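Side-chain contact in diaminopimelate decarboxylase (Phaeodactylum tricornutum, PDB 7JPJ), which probably removes a carboxyl group from diaminopimelate to make lysine, using pyridoxal 5'-phosphate as cofactor: residues D42-F47 with G281-A286. Sequence-based numbering, arbitrary orientation.
Sequences DACLAF and GTYLVA. With SO4 (sulfate ion), chain D.
In the TIM-barrel, pyridoxal-binding domain of this fold-type III decarboxylase, the C-terminal end of helix 34-45 packs against the short helix 282-285, which follows barrel strand 275-278. The Cys44 side chain carries most of the contact. With SG anti to the carbonyl carbon (chi1 -66°), its thiol reaches toward two neighbouring side chains of the short helix. Cys44 SG lies 3.8 Å from Tyr283 CD2 and 4.0 Å from Leu284 CD2. In a sulfur-aromatic contact, Cys44 SG stands 5.0 Å from the centroid of the Tyr283 ring, obliquely. Ala43 CB adds a lighter touch, 4.4 Å from Tyr283 CE2 at the edge of the ring. Val55 of strand 53-58 and Leu252 of helix 252-270 also pack on the buried Cys44, tying the pair to the barrel. The phenol is held at its far end too, since Tyr283 OH hydrogen-bonds to Thr250 O.

On the N-terminal side of the short helix sits a sulfate, probably from the crystallisation liquor, in a niche of backbone N-H groups and hydroxyls, consistent with the site that takes the cofactor phosphate in related fold-type III enzymes. D-lysine touches Thr282 here, while Tyr395 OH and Gly238 N give the anion further hydrogen bonds. From the helix start itself, Gly281 N donates to O2 with an N-H...O angle of 161°, Thr282 N donates to O3, and Thr282 OG1 donates to sulfate O1 at 2.8 Å.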
loop_
_atom_site.group_PDB
_atom_site.type_symbol
_atom_site.label_atom_id
_atom_site.label_comp_id
_atom_site.label_asym_id
_atom_site.label_seq_id
_atom_site.Cartn_x
_atom_site.Cartn_y
_atom_site.Cartn_z
ATOM N N ASP A 42 5.094 -26.106 14.108
ATOM C CA ASP A 42 5.147 -26.977 15.278
ATOM C C ASP A 42 4.752 -26.228 16.546
ATOM O O ASP A 42 4.051 -26.776 17.403
ATOM C CB ASP A 42 6.546 -27.576 15.416
ATOM C CG ASP A 42 6.713 -28.862 14.627
ATOM O OD1 ASP A 42 5.698 -29.390 14.120
ATOM O OD2 ASP A 42 7.862 -29.341 14.505
ATOM N N ALA A 43 5.192 -24.974 16.682
ATOM C CA ALA A 43 4.846 -24.197 17.866
ATOM C C ALA A 43 3.346 -23.958 17.963
ATOM O O ALA A 43 2.800 -23.891 19.070
ATOM C CB ALA A 43 5.597 -22.867 17.862
ATOM N N CYS A 44 2.661 -23.824 16.825
ATOM C CA CYS A 44 1.219 -23.605 16.857
ATOM C C CYS A 44 0.459 -24.907 17.066
ATOM O O CYS A 44 -0.529 -24.938 17.808
ATOM C CB CYS A 44 0.761 -22.917 15.572
ATOM S SG CYS A 44 1.391 -21.238 15.369
ATOM N N LEU A 45 0.901 -25.992 16.426
ATOM C CA LEU A 45 0.284 -27.295 16.641
ATOM C C LEU A 45 0.473 -27.806 18.063
ATOM O O LEU A 45 -0.203 -28.764 18.454
ATOM C CB LEU A 45 0.845 -28.312 15.646
ATOM C CG LEU A 45 0.410 -28.124 14.194
ATOM C CD1 LEU A 45 1.350 -28.859 13.252
ATOM C CD2 LEU A 45 -1.022 -28.586 14.002
ATOM N N ALA A 46 1.371 -27.195 18.839
ATOM C CA ALA A 46 1.589 -27.543 20.235
ATOM C C ALA A 46 0.842 -26.616 21.188
ATOM O O ALA A 46 1.156 -26.580 22.383
ATOM C CB ALA A 46 3.085 -27.533 20.547
ATOM N N PHE A 47 -0.132 -25.866 20.682
ATOM C CA PHE A 47 -0.892 -24.945 21.515
ATOM C C PHE A 47 -1.684 -25.723 22.562
ATOM O O PHE A 47 -2.341 -26.718 22.221
ATOM C CB PHE A 47 -1.835 -24.108 20.649
ATOM C CG PHE A 47 -2.333 -22.857 21.316
ATOM C CD1 PHE A 47 -3.445 -22.891 22.142
ATOM C CD2 PHE A 47 -1.698 -21.644 21.104
ATOM C CE1 PHE A 47 -3.909 -21.740 22.754
ATOM C CE2 PHE A 47 -2.158 -20.488 21.711
ATOM C CZ PHE A 47 -3.265 -20.538 22.537
ATOM N N GLY A 281 -1.724 -15.522 11.745
ATOM C CA GLY A 281 -1.181 -15.124 10.465
ATOM C C GLY A 281 0.271 -14.714 10.597
ATOM O O GLY A 281 1.166 -15.358 10.039
ATOM N N THR A 282 0.507 -13.638 11.353
ATOM C CA THR A 282 1.867 -13.176 11.605
ATOM C C THR A 282 2.720 -14.276 12.230
ATOM O O THR A 282 3.835 -14.548 11.773
ATOM C CB THR A 282 1.828 -11.942 12.507
ATOM O OG1 THR A 282 1.029 -10.925 11.892
ATOM C CG2 THR A 282 3.230 -11.406 12.747
ATOM N N TYR A 283 2.196 -14.941 13.263
ATOM C CA TYR A 283 2.989 -15.906 14.020
ATOM C C TYR A 283 3.505 -17.056 13.164
ATOM O O TYR A 283 4.476 -17.711 13.553
ATOM C CB TYR A 283 2.166 -16.463 15.185
ATOM C CG TYR A 283 2.998 -16.941 16.355
ATOM C CD1 TYR A 283 3.345 -16.074 17.384
ATOM C CD2 TYR A 283 3.433 -18.261 16.434
ATOM C CE1 TYR A 283 4.105 -16.508 18.460
ATOM C CE2 TYR A 283 4.193 -18.702 17.505
ATOM C CZ TYR A 283 4.524 -17.822 18.515
ATOM O OH TYR A 283 5.278 -18.258 19.581
ATOM N N LEU A 284 2.896 -17.309 12.009
ATOM C CA LEU A 284 3.286 -18.454 11.199
ATOM C C LEU A 284 4.314 -18.120 10.125
ATOM O O LEU A 284 5.131 -18.983 9.782
ATOM C CB LEU A 284 2.053 -19.072 10.538
ATOM C CG LEU A 284 1.256 -20.088 11.353
ATOM C CD1 LEU A 284 -0.115 -20.284 10.741
ATOM C CD2 LEU A 284 1.996 -21.416 11.426
ATOM N N VAL A 285 4.308 -16.899 9.590
ATOM C CA VAL A 285 5.069 -16.612 8.378
ATOM C C VAL A 285 5.977 -15.394 8.521
ATOM O O VAL A 285 6.836 -15.157 7.664
ATOM C CB VAL A 285 4.123 -16.429 7.174
ATOM C CG1 VAL A 285 3.403 -17.730 6.849
ATOM C CG2 VAL A 285 3.126 -15.313 7.440
ATOM N N ALA A 286 5.800 -14.608 9.587
ATOM C CA ALA A 286 6.540 -13.356 9.733
ATOM C C ALA A 286 8.050 -13.555 9.668
ATOM O O ALA A 286 8.701 -13.074 8.735
ATOM C CB ALA A 286 6.178 -12.659 11.045
HETATM S S SO4 D . -2.476 -11.855 12.703
HETATM O O1 SO4 D . -1.396 -11.003 13.196
HETATM O O2 SO4 D . -2.523 -13.083 13.495
HETATM O O3 SO4 D . -2.240 -12.190 11.302
HETATM O O4 SO4 D . -3.743 -11.138 12.813
#